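AopB (Aeromonas hydrophila, PDB 3WXX) probably acts as a translocator of the type III secretion system, helping build the membrane translocon, and is bound by its chaperone AcrH, presumably before secretion. Local coordinates at residues A128-G133 against K212-A217; E103-A108 against A134-T139; A147-G152 against L189-S194. One frame throughout, in Å; residues are numbered along the deposited sequence.

Contact 1: A128-G133 against K212-A217; sequences ASMVIG and KFATQA
The peptide group joining Gly133 to Ala134 offers one flat face to the methyl of Ala214. The CB of Ala214 stands over that face, about 26° off its normal, and its distance from Gly133 C is 3.6 Å. The same methyl meets the carbonyl oxygen of Met130, Ala214 CB to Met130 O being 3.4 Å. It also touches Met130 CG at 3.6 Å. One small side chain therefore settles on backbone and side chain together, and no hydrogen bond joins the two segments. Gly133 brings no CB into the interface, and the chains close to 4.4 Å between Gly133 CA and Ala214 CA. This is glycine-alanine packing of two crossing helices: helix 126-151, whose residues 128-133 lie in a predicted membrane-spanning segment, meets the C-terminal helix 201-217 with the local axes 8.2 Å apart and their N-to-C directions at 114°. In the all-helical translocator fragment the meeting brings together two elements separated by nearly eighty residues of chain. Met130, modelled as selenomethionine, flanks the glycine site. Its CG lies anti to the backbone N (chi1 153°) and brings the chain out towards helix 201-217, while a bend at chi3 turns the terminal methyl beside Thr215. The two side chains run alongside each other in the same direction, with Met130 CE 3.9 Å from Thr215 OG1. The polar partner of that hydroxyl is in its own helix, where it is hydrogen-bonded to the carbonyl oxygen of Val211; the methyl merely lies beside it. Val131 is directed away from 212-217 and packs on Tyr85 of the AcrH chain, with Ile132 on Met88 and Ala128 on Ser84 of the same chaperone chain.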
ATOM      1  N   ALA B 128      -4.493   2.053  -6.334  1.00 48.96           N
ATOM      2  CA  ALA B 128      -3.909   3.100  -5.518  1.00 50.23           C
ATOM      3  C   ALA B 128      -4.681   4.401  -5.681  1.00 43.56           C
ATOM      4  O   ALA B 128      -4.862   5.162  -4.744  1.00 45.80           O
ATOM      5  CB  ALA B 128      -2.452   3.296  -5.891  1.00 54.42           C
ATOM      6  N   SER B 129      -5.152   4.621  -6.889  1.00 44.25           N
ATOM      7  CA  SER B 129      -5.984   5.745  -7.219  1.00 45.60           C
ATOM      8  C   SER B 129      -7.271   5.821  -6.394  1.00 42.68           C
ATOM      9  O   SER B 129      -7.623   6.887  -5.884  1.00 41.16           O
ATOM     10  CB  SER B 129      -6.326   5.641  -8.682  1.00 49.51           C
ATOM     11  OG  SER B 129      -6.732   6.897  -9.134  1.00 63.09           O
HETATM   12  N   MSE B 130      -7.943   4.688  -6.208  1.00 42.81           N
HETATM   13  CA  MSE B 130      -9.072   4.655  -5.316  1.00 45.53           C
HETATM   14  C   MSE B 130      -8.635   4.941  -3.901  1.00 49.88           C
HETATM   15  O   MSE B 130      -9.356   5.630  -3.145  1.00 49.94           O
HETATM   16  CB  MSE B 130      -9.779   3.319  -5.278  1.00 58.98           C
HETATM   17  CG  MSE B 130     -10.492   3.106  -3.915  1.00 70.68           C
HETATM   18 SE   MSE B 130     -10.813   1.198  -3.783  1.00119.77          SE
HETATM   19  CE  MSE B 130     -11.115   0.600  -5.685  1.00 96.25           C
ATOM     20  N   VAL B 131      -7.493   4.374  -3.494  1.00 40.60           N
ATOM     21  CA  VAL B 131      -6.982   4.605  -2.137  1.00 44.01           C
ATOM     22  C   VAL B 131      -6.821   6.112  -1.876  1.00 44.69           C
ATOM     23  O   VAL B 131      -7.138   6.594  -0.799  1.00 43.03           O
ATOM     24  CB  VAL B 131      -5.668   3.825  -1.875  1.00 47.97           C
ATOM     25  CG1 VAL B 131      -5.161   4.073  -0.477  1.00 49.63           C
ATOM     26  CG2 VAL B 131      -5.897   2.331  -2.066  1.00 50.47           C
ATOM     27  N   ILE B 132      -6.409   6.883  -2.876  1.00 49.83           N
ATOM     28  CA  ILE B 132      -6.413   8.347  -2.698  1.00 58.46           C
ATOM     29  C   ILE B 132      -7.804   8.862  -2.390  1.00 47.76           C
ATOM     30  O   ILE B 132      -7.990   9.622  -1.466  1.00 44.06           O
ATOM     31  CB  ILE B 132      -5.860   9.087  -3.923  1.00 67.84           C
ATOM     32  CG1 ILE B 132      -4.342   9.048  -3.898  1.00 71.21           C
ATOM     33  CG2 ILE B 132      -6.291  10.542  -3.909  1.00 67.45           C
ATOM     34  CD1 ILE B 132      -3.745   9.262  -5.267  1.00 80.09           C
ATOM     35  N   GLY B 133      -8.774   8.419  -3.176  1.00 50.13           N
ATOM     36  CA  GLY B 133     -10.199   8.681  -2.884  1.00 48.89           C
ATOM     37  C   GLY B 133     -10.638   8.305  -1.481  1.00 44.31           C
ATOM     38  O   GLY B 133     -11.227   9.109  -0.776  1.00 44.44           O
ATOM     39  N   LYS B 212     -16.675   2.607  -0.986  1.00 57.67           N
ATOM     40  CA  LYS B 212     -17.875   2.860  -1.768  1.00 61.14           C
ATOM     41  C   LYS B 212     -17.771   4.169  -2.534  1.00 60.00           C
ATOM     42  O   LYS B 212     -17.903   4.210  -3.736  1.00 55.74           O
ATOM     43  CB  LYS B 212     -19.064   2.991  -0.825  1.00 82.57           C
ATOM     44  CG  LYS B 212     -20.291   2.242  -1.248  1.00 98.11           C
ATOM     45  CD  LYS B 212     -20.252   0.806  -0.757  1.00106.17           C
ATOM     46  CE  LYS B 212     -21.359  -0.097  -1.332  1.00127.16           C
ATOM     47  NZ  LYS B 212     -22.327   0.524  -2.303  1.00139.27           N
ATOM     48  N   PHE B 213     -17.509   5.250  -1.811  1.00 56.52           N
ATOM     49  CA  PHE B 213     -17.534   6.564  -2.390  1.00 57.14           C
ATOM     50  C   PHE B 213     -16.294   6.858  -3.204  1.00 53.61           C
ATOM     51  O   PHE B 213     -16.366   7.596  -4.163  1.00 52.04           O
ATOM     52  CB  PHE B 213     -17.747   7.607  -1.292  1.00 70.59           C
ATOM     53  CG  PHE B 213     -19.155   7.617  -0.725  1.00 87.77           C
ATOM     54  CD1 PHE B 213     -20.089   6.605  -1.052  1.00 95.68           C
ATOM     55  CD2 PHE B 213     -19.549   8.628   0.158  1.00 89.51           C
ATOM     56  CE1 PHE B 213     -21.370   6.624  -0.522  1.00103.23           C
ATOM     57  CE2 PHE B 213     -20.829   8.654   0.686  1.00 96.51           C
ATOM     58  CZ  PHE B 213     -21.739   7.651   0.349  1.00112.61           C
ATOM     59  N   ALA B 214     -15.149   6.298  -2.842  1.00 58.17           N
ATOM     60  CA  ALA B 214     -13.944   6.423  -3.674  1.00 59.34           C
ATOM     61  C   ALA B 214     -14.171   5.734  -5.008  1.00 63.63           C
ATOM     62  O   ALA B 214     -13.720   6.170  -6.068  1.00 65.01           O
ATOM     63  CB  ALA B 214     -12.788   5.784  -2.982  1.00 61.75           C
ATOM     64  N   THR B 215     -14.938   4.666  -4.940  1.00 73.28           N
ATOM     65  CA  THR B 215     -15.322   3.925  -6.122  1.00 78.68           C
ATOM     66  C   THR B 215     -16.270   4.741  -7.032  1.00 75.42           C
ATOM     67  O   THR B 215     -16.089   4.705  -8.253  1.00 72.55           O
ATOM     68  CB  THR B 215     -15.885   2.537  -5.718  1.00 76.03           C
ATOM     69  OG1 THR B 215     -14.804   1.766  -5.178  1.00 70.16           O
ATOM     70  CG2 THR B 215     -16.526   1.783  -6.905  1.00 72.26           C
ATOM     71  N   GLN B 216     -17.238   5.471  -6.457  1.00 66.04           N
ATOM     72  CA  GLN B 216     -18.114   6.365  -7.253  1.00 73.48           C
ATOM     73  C   GLN B 216     -17.342   7.596  -7.763  1.00 79.98           C
ATOM     74  O   GLN B 216     -17.505   7.991  -8.920  1.00 92.15           O
ATOM     75  CB  GLN B 216     -19.356   6.854  -6.502  1.00 71.38           C
ATOM     76  CG  GLN B 216     -20.437   5.877  -6.090  1.00 87.22           C
ATOM     77  CD  GLN B 216     -20.144   4.395  -6.330  1.00102.36           C
ATOM     78  OE1 GLN B 216     -18.996   3.954  -6.353  1.00118.31           O
ATOM     79  NE2 GLN B 216     -21.212   3.616  -6.506  1.00 95.46           N
ATOM     80  N   ALA B 217     -16.500   8.193  -6.921  1.00 73.99           N
ATOM     81  CA  ALA B 217     -15.660   9.312  -7.349  1.00 74.32           C
ATOM     82  C   ALA B 217     -14.813   8.890  -8.540  1.00 82.88           C
ATOM     83  O   ALA B 217     -14.570   9.692  -9.446  1.00 88.27           O
ATOM     84  CB  ALA B 217     -14.771   9.800  -6.211  1.00 74.81           C
TER

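Contact 2: E103-A108 against A134-T139; sequences EASEAA and AILIAT
Ser105 reaches across to Ile135 and Leu136 in a sparse helix-to-helix packing contact: helix 91-113, in the predicted coiled coil, lies against helix 126-151, whose residues here lie largely in a predicted transmembrane segment. The serine hydroxyl lies among methyl groups, with Ser105 OG 3.9 Å from Ile135 CG2. Its second neighbour is the other branched residue, Ser105 OG to Leu136 CD2 measuring 4.1 Å. The two methyls approach the oxygen from clearly different directions, about 102° apart as seen from OG. Across the segments the contact is wholly one of van der Waals touch, and the nearest CA atoms, those of Ser105 and Leu136, are 6.6 Å apart.

Behind this first shell, the hydroxyl is held by its own helix. With chi1 at -66° OG sits beside the backbone N, where it hydrogen-bonds the carbonyl oxygen of Met101 one turn earlier; the polar end is thus satisfied although its neighbours across the contact are hydrocarbon. Ala108, one turn beyond Ser105, packs on Ile132 and extends the meeting of the two helices. The chaperone also borders the region: Met88 of the AcrH chain packs on Ile135, and Leu91 of that chain on Ala107. From the same turn of helix 126-151, Ile137 touches Lys209 and Phe213 of helix 201-217, linking this region to the C-terminal helix. Leu136 is on the surface, and its CD2 methyl also approaches the carbon of the serine side chain, at 4.2 Å from Ser105 CB.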
ATOM      1  N   GLU B 103      -0.549  16.096   2.342  1.00 47.11           N
ATOM      2  CA  GLU B 103       0.279  16.292   1.161  1.00 47.58           C
ATOM      3  C   GLU B 103      -0.136  15.397  -0.019  1.00 51.32           C
ATOM      4  O   GLU B 103      -0.093  15.808  -1.175  1.00 52.09           O
ATOM      5  CB  GLU B 103       1.770  16.180   1.544  1.00 51.70           C
ATOM      6  CG  GLU B 103       2.287  17.510   2.122  1.00 57.60           C
ATOM      7  CD  GLU B 103       3.566  17.453   2.940  1.00 58.75           C
ATOM      8  OE1 GLU B 103       4.346  16.486   2.850  1.00 73.15           O
ATOM      9  OE2 GLU B 103       3.797  18.405   3.711  1.00 61.44           O
ATOM     10  N   ALA B 104      -0.610  14.186   0.270  1.00 55.87           N
ATOM     11  CA  ALA B 104      -1.092  13.287  -0.779  1.00 52.21           C
ATOM     12  C   ALA B 104      -2.407  13.785  -1.387  1.00 51.76           C
ATOM     13  O   ALA B 104      -2.594  13.765  -2.596  1.00 41.85           O
ATOM     14  CB  ALA B 104      -1.266  11.884  -0.226  1.00 54.68           C
ATOM     15  N   SER B 105      -3.327  14.190  -0.522  1.00 51.14           N
ATOM     16  CA  SER B 105      -4.570  14.731  -0.972  1.00 50.09           C
ATOM     17  C   SER B 105      -4.315  15.934  -1.865  1.00 55.24           C
ATOM     18  O   SER B 105      -4.796  15.956  -3.007  1.00 54.29           O
ATOM     19  CB  SER B 105      -5.410  15.119   0.219  1.00 51.20           C
ATOM     20  OG  SER B 105      -5.755  13.960   0.930  1.00 66.39           O
ATOM     21  N   GLU B 106      -3.558  16.919  -1.346  1.00 56.06           N
ATOM     22  CA  GLU B 106      -3.199  18.127  -2.101  1.00 55.01           C
ATOM     23  C   GLU B 106      -2.550  17.781  -3.445  1.00 57.08           C
ATOM     24  O   GLU B 106      -2.989  18.248  -4.474  1.00 54.17           O
ATOM     25  CB  GLU B 106      -2.279  19.046  -1.287  1.00 60.27           C
ATOM     26  CG  GLU B 106      -3.014  19.956  -0.294  1.00 69.82           C
ATOM     27  CD  GLU B 106      -2.165  20.391   0.906  1.00 82.27           C
ATOM     28  OE1 GLU B 106      -0.903  20.257   0.863  1.00 84.64           O
ATOM     29  OE2 GLU B 106      -2.779  20.853   1.903  1.00 76.84           O
ATOM     30  N   ALA B 107      -1.493  16.968  -3.431  1.00 61.32           N
ATOM     31  CA  ALA B 107      -0.838  16.540  -4.670  1.00 56.01           C
ATOM     32  C   ALA B 107      -1.846  16.033  -5.672  1.00 54.09           C
ATOM     33  O   ALA B 107      -1.743  16.310  -6.845  1.00 61.53           O
ATOM     34  CB  ALA B 107       0.204  15.467  -4.390  1.00 58.26           C
ATOM     35  N   ALA B 108      -2.810  15.262  -5.211  1.00 66.17           N
ATOM     36  CA  ALA B 108      -3.830  14.732  -6.104  1.00 73.93           C
ATOM     37  C   ALA B 108      -4.782  15.836  -6.544  1.00 76.80           C
ATOM     38  O   ALA B 108      -5.266  15.816  -7.670  1.00 71.66           O
ATOM     39  CB  ALA B 108      -4.593  13.607  -5.426  1.00 77.75           C
ATOM     40  N   ALA B 134     -10.288   7.094  -1.052  1.00 43.91           N
ATOM     41  CA  ALA B 134     -10.618   6.629   0.300  1.00 44.51           C
ATOM     42  C   ALA B 134     -10.033   7.524   1.379  1.00 39.73           C
ATOM     43  O   ALA B 134     -10.661   7.771   2.442  1.00 39.36           O
ATOM     44  CB  ALA B 134     -10.161   5.193   0.490  1.00 45.51           C
ATOM     45  N   ILE B 135      -8.849   8.038   1.101  1.00 40.75           N
ATOM     46  CA  ILE B 135      -8.171   8.986   2.029  1.00 44.39           C
ATOM     47  C   ILE B 135      -8.856  10.344   2.095  1.00 45.24           C
ATOM     48  O   ILE B 135      -9.039  10.891   3.180  1.00 47.04           O
ATOM     49  CB  ILE B 135      -6.685   9.143   1.676  1.00 41.54           C
ATOM     50  CG1 ILE B 135      -5.951   7.826   2.019  1.00 39.76           C
ATOM     51  CG2 ILE B 135      -6.114  10.360   2.358  1.00 39.96           C
ATOM     52  CD1 ILE B 135      -4.488   7.807   1.676  1.00 41.05           C
ATOM     53  N   LEU B 136      -9.322  10.835   0.959  1.00 50.69           N
ATOM     54  CA  LEU B 136     -10.220  12.022   0.945  1.00 59.71           C
ATOM     55  C   LEU B 136     -11.539  11.845   1.705  1.00 52.01           C
ATOM     56  O   LEU B 136     -11.913  12.700   2.497  1.00 44.29           O
ATOM     57  CB  LEU B 136     -10.579  12.406  -0.483  1.00 67.44           C
ATOM     58  CG  LEU B 136      -9.467  13.147  -1.205  1.00 73.54           C
ATOM     59  CD1 LEU B 136      -9.664  13.017  -2.705  1.00 76.53           C
ATOM     60  CD2 LEU B 136      -9.416  14.605  -0.761  1.00 75.93           C
ATOM     61  N   ILE B 137     -12.213  10.718   1.486  1.00 50.32           N
ATOM     62  CA  ILE B 137     -13.427  10.417   2.244  1.00 54.17           C
ATOM     63  C   ILE B 137     -13.192  10.104   3.731  1.00 54.23           C
ATOM     64  O   ILE B 137     -13.940  10.568   4.579  1.00 51.23           O
ATOM     65  CB  ILE B 137     -14.169   9.209   1.692  1.00 54.87           C
ATOM     66  CG1 ILE B 137     -14.475   9.379   0.202  1.00 66.55           C
ATOM     67  CG2 ILE B 137     -15.430   8.962   2.493  1.00 52.18           C
ATOM     68  CD1 ILE B 137     -15.401  10.528  -0.106  1.00 69.16           C
ATOM     69  N   ALA B 138     -12.167   9.314   4.063  1.00 59.01           N
ATOM     70  CA  ALA B 138     -12.089   8.764   5.429  1.00 59.84           C
ATOM     71  C   ALA B 138     -10.716   8.862   6.117  1.00 56.26           C
ATOM     72  O   ALA B 138     -10.473   8.166   7.128  1.00 57.03           O
ATOM     73  CB  ALA B 138     -12.599   7.328   5.402  1.00 58.07           C
ATOM     74  N   THR B 139      -9.844   9.724   5.574  1.00 48.59           N
ATOM     75  CA  THR B 139      -8.451   9.887   6.038  1.00 48.24           C
ATOM     76  C   THR B 139      -7.829   8.568   6.523  1.00 42.57           C
ATOM     77  O   THR B 139      -7.779   7.621   5.759  1.00 37.74           O
ATOM     78  CB  THR B 139      -8.316  11.063   7.035  1.00 55.03           C
ATOM     79  OG1 THR B 139      -9.270  10.931   8.086  1.00 61.41           O
ATOM     80  CG2 THR B 139      -8.622  12.370   6.323  1.00 62.97           C
TER

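Contact 3: A147-G152 against L189-S194; sequences AMMIVG and LVAIVS
Ala191 meets the two neighbouring residues Met148 and Met149, both modelled as selenomethionine, with a single methyl. Ala191 CB lies 3.6 Å from Met148 CB, the root of one long chain, and 3.9 Å from Met149 CG, further out along the other. A small residue here lets the backbones approach to 5.5 Å between Met148 CA and Ala191 CA. The same alanine also packs on Val145, one turn earlier on helix 126-151. Next, Ile192 leaves its backbone away from 147-152; it packs on Ala204 and Met208 of helix 201-217, giving helix 179-198 a second helical neighbour. Ser194, a turn beyond Ala191, is met by the end of Met148. That chain folds over at chi2 (-81°), placing Met148 CE 4.3 Å from Ser194 CB, the carbon of the serine side chain. Thr36 and Ala39 of helix 24-42 touch Ser194 as well.

Across from this path, Gly152 closes helix 126-151: it takes a positive phi of 96°, and its N bonds to Met148 O. Just before it, Val151 O accepts a hydrogen bond from Gln50 NE2 of the AcrH chain. The axes of the two local helical segments pass 8.8 Å apart, their N-to-C directions 124° from one another. Alanine and methionine meeting without a polar link, on two segments that both lie in predicted membrane-spanning stretches, is apolar helix-helix packing consistent with a translocator whose membrane segments are folded together in its chaperone complex.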
ATOM      1  N   ALA B 147      -4.249   0.221   2.386  1.00 34.40           N
ATOM      2  CA  ALA B 147      -3.019  -0.521   2.533  1.00 37.73           C
ATOM      3  C   ALA B 147      -3.307  -2.016   2.664  1.00 38.63           C
ATOM      4  O   ALA B 147      -2.565  -2.833   2.134  1.00 37.82           O
ATOM      5  CB  ALA B 147      -2.234  -0.020   3.728  1.00 39.60           C
HETATM    6  N   MSE B 148      -4.373  -2.355   3.382  1.00 40.25           N
HETATM    7  CA  MSE B 148      -4.822  -3.729   3.484  1.00 47.52           C
HETATM    8  C   MSE B 148      -5.053  -4.333   2.133  1.00 42.82           C
HETATM    9  O   MSE B 148      -4.515  -5.379   1.832  1.00 40.26           O
HETATM   10  CB  MSE B 148      -6.143  -3.849   4.235  1.00 66.16           C
HETATM   11  CG  MSE B 148      -6.044  -3.460   5.717  1.00 80.23           C
HETATM   12 SE   MSE B 148      -5.327  -4.946   6.714  1.00111.46          SE
HETATM   13  CE  MSE B 148      -6.094  -4.237   8.356  1.00106.68           C
HETATM   14  N   MSE B 149      -5.811  -3.682   1.277  1.00 38.75           N
HETATM   15  CA  MSE B 149      -5.976  -4.232  -0.032  1.00 42.04           C
HETATM   16  C   MSE B 149      -4.677  -4.492  -0.776  1.00 44.67           C
HETATM   17  O   MSE B 149      -4.537  -5.516  -1.490  1.00 44.11           O
HETATM   18  CB  MSE B 149      -6.736  -3.242  -0.849  1.00 48.67           C
HETATM   19  CG  MSE B 149      -8.147  -3.214  -0.339  1.00 59.92           C
HETATM   20 SE   MSE B 149      -9.021  -1.738  -1.268  1.00 73.43          SE
HETATM   21  CE  MSE B 149      -8.421  -2.217  -3.086  1.00 52.28           C
ATOM     22  N   ILE B 150      -3.727  -3.549  -0.657  1.00 43.58           N
ATOM     23  CA  ILE B 150      -2.497  -3.635  -1.419  1.00 40.50           C
ATOM     24  C   ILE B 150      -1.561  -4.668  -0.839  1.00 41.48           C
ATOM     25  O   ILE B 150      -0.945  -5.428  -1.578  1.00 38.75           O
ATOM     26  CB  ILE B 150      -1.827  -2.282  -1.492  1.00 43.52           C
ATOM     27  CG1 ILE B 150      -2.599  -1.413  -2.494  1.00 43.38           C
ATOM     28  CG2 ILE B 150      -0.366  -2.431  -1.888  1.00 40.48           C
ATOM     29  CD1 ILE B 150      -2.104   0.011  -2.548  1.00 41.15           C
ATOM     30  N   VAL B 151      -1.486  -4.732   0.485  1.00 43.23           N
ATOM     31  CA  VAL B 151      -0.732  -5.811   1.111  1.00 47.46           C
ATOM     32  C   VAL B 151      -1.170  -7.213   0.656  1.00 49.67           C
ATOM     33  O   VAL B 151      -0.313  -8.075   0.484  1.00 55.18           O
ATOM     34  CB  VAL B 151      -0.739  -5.708   2.643  1.00 46.95           C
ATOM     35  CG1 VAL B 151      -0.387  -7.029   3.280  1.00 48.11           C
ATOM     36  CG2 VAL B 151       0.285  -4.689   3.066  1.00 49.46           C
ATOM     37  N   GLY B 152      -2.468  -7.455   0.445  1.00 51.43           N
ATOM     38  CA  GLY B 152      -2.903  -8.734  -0.137  1.00 59.70           C
ATOM     39  C   GLY B 152      -3.339  -9.775   0.879  1.00 77.75           C
ATOM     40  O   GLY B 152      -4.449 -10.310   0.799  1.00101.11           O
ATOM     41  N   LEU B 189     -13.357  -6.817   0.112  1.00 68.58           N
ATOM     42  CA  LEU B 189     -14.187  -7.461   1.101  1.00 67.84           C
ATOM     43  C   LEU B 189     -13.366  -8.075   2.198  1.00 66.45           C
ATOM     44  O   LEU B 189     -13.683  -7.889   3.370  1.00 67.53           O
ATOM     45  CB  LEU B 189     -15.043  -8.505   0.433  1.00 79.83           C
ATOM     46  CG  LEU B 189     -15.890  -9.427   1.313  1.00 85.39           C
ATOM     47  CD1 LEU B 189     -16.707  -8.681   2.358  1.00 83.27           C
ATOM     48  CD2 LEU B 189     -16.787 -10.223   0.374  1.00 90.29           C
ATOM     49  N   VAL B 190     -12.283  -8.769   1.857  1.00 75.04           N
ATOM     50  CA  VAL B 190     -11.458  -9.388   2.930  1.00 84.49           C
ATOM     51  C   VAL B 190     -10.877  -8.267   3.835  1.00 74.74           C
ATOM     52  O   VAL B 190     -10.946  -8.355   5.078  1.00 61.03           O
ATOM     53  CB  VAL B 190     -10.377 -10.420   2.437  1.00 98.15           C
ATOM     54  CG1 VAL B 190     -10.709 -11.025   1.076  1.00 94.23           C
ATOM     55  CG2 VAL B 190      -8.992  -9.793   2.384  1.00110.68           C
ATOM     56  N   ALA B 191     -10.350  -7.207   3.201  1.00 62.86           N
ATOM     57  CA  ALA B 191      -9.795  -6.051   3.935  1.00 62.78           C
ATOM     58  C   ALA B 191     -10.785  -5.455   4.935  1.00 59.41           C
ATOM     59  O   ALA B 191     -10.419  -5.172   6.081  1.00 44.84           O
ATOM     60  CB  ALA B 191      -9.310  -4.970   2.965  1.00 64.79           C
ATOM     61  N   ILE B 192     -12.037  -5.257   4.493  1.00 59.11           N
ATOM     62  CA  ILE B 192     -13.100  -4.763   5.393  1.00 58.29           C
ATOM     63  C   ILE B 192     -13.268  -5.643   6.619  1.00 61.92           C
ATOM     64  O   ILE B 192     -13.393  -5.145   7.745  1.00 52.88           O
ATOM     65  CB  ILE B 192     -14.471  -4.645   4.706  1.00 50.11           C
ATOM     66  CG1 ILE B 192     -14.513  -3.377   3.867  1.00 53.85           C
ATOM     67  CG2 ILE B 192     -15.556  -4.474   5.733  1.00 49.95           C
ATOM     68  CD1 ILE B 192     -14.074  -3.587   2.456  1.00 57.36           C
ATOM     69  N   VAL B 193     -13.281  -6.949   6.391  1.00 63.27           N
ATOM     70  CA  VAL B 193     -13.434  -7.865   7.496  1.00 69.40           C
ATOM     71  C   VAL B 193     -12.222  -7.688   8.397  1.00 68.04           C
ATOM     72  O   VAL B 193     -12.356  -7.467   9.607  1.00 65.71           O
ATOM     73  CB  VAL B 193     -13.565  -9.321   7.010  1.00 75.84           C
ATOM     74  CG1 VAL B 193     -13.588 -10.276   8.189  1.00 77.28           C
ATOM     75  CG2 VAL B 193     -14.825  -9.498   6.174  1.00 75.26           C
ATOM     76  N   SER B 194     -11.037  -7.788   7.796  1.00 63.10           N
ATOM     77  CA  SER B 194      -9.787  -7.642   8.550  1.00 65.50           C
ATOM     78  C   SER B 194      -9.826  -6.368   9.388  1.00 70.02           C
ATOM     79  O   SER B 194      -9.379  -6.394  10.530  1.00 79.03           O
ATOM     80  CB  SER B 194      -8.573  -7.626   7.617  1.00 67.89           C
ATOM     81  OG  SER B 194      -8.855  -8.306   6.393  1.00 82.50           O
TER

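Helix 126-151 serves all three contacts, passing from contact 1 through contact 2 to contact 3 along its length. Contact 3 is buried and nearest the middle of the chain; the other two are partly buried and lie further out. Contacts 1 and 3 place an alanine methyl against the common helix, one over a peptide group and the other against methionine side chains, and they meet where Met130 SE comes 4.2 Å from Met149 CE. Contact 2 instead sets a serine among aliphatic methyls. It adjoins contact 1, with Ala214 CB 3.4 Å from Ala134 N, but remains about 7 Å from contact 3 between nearest atoms.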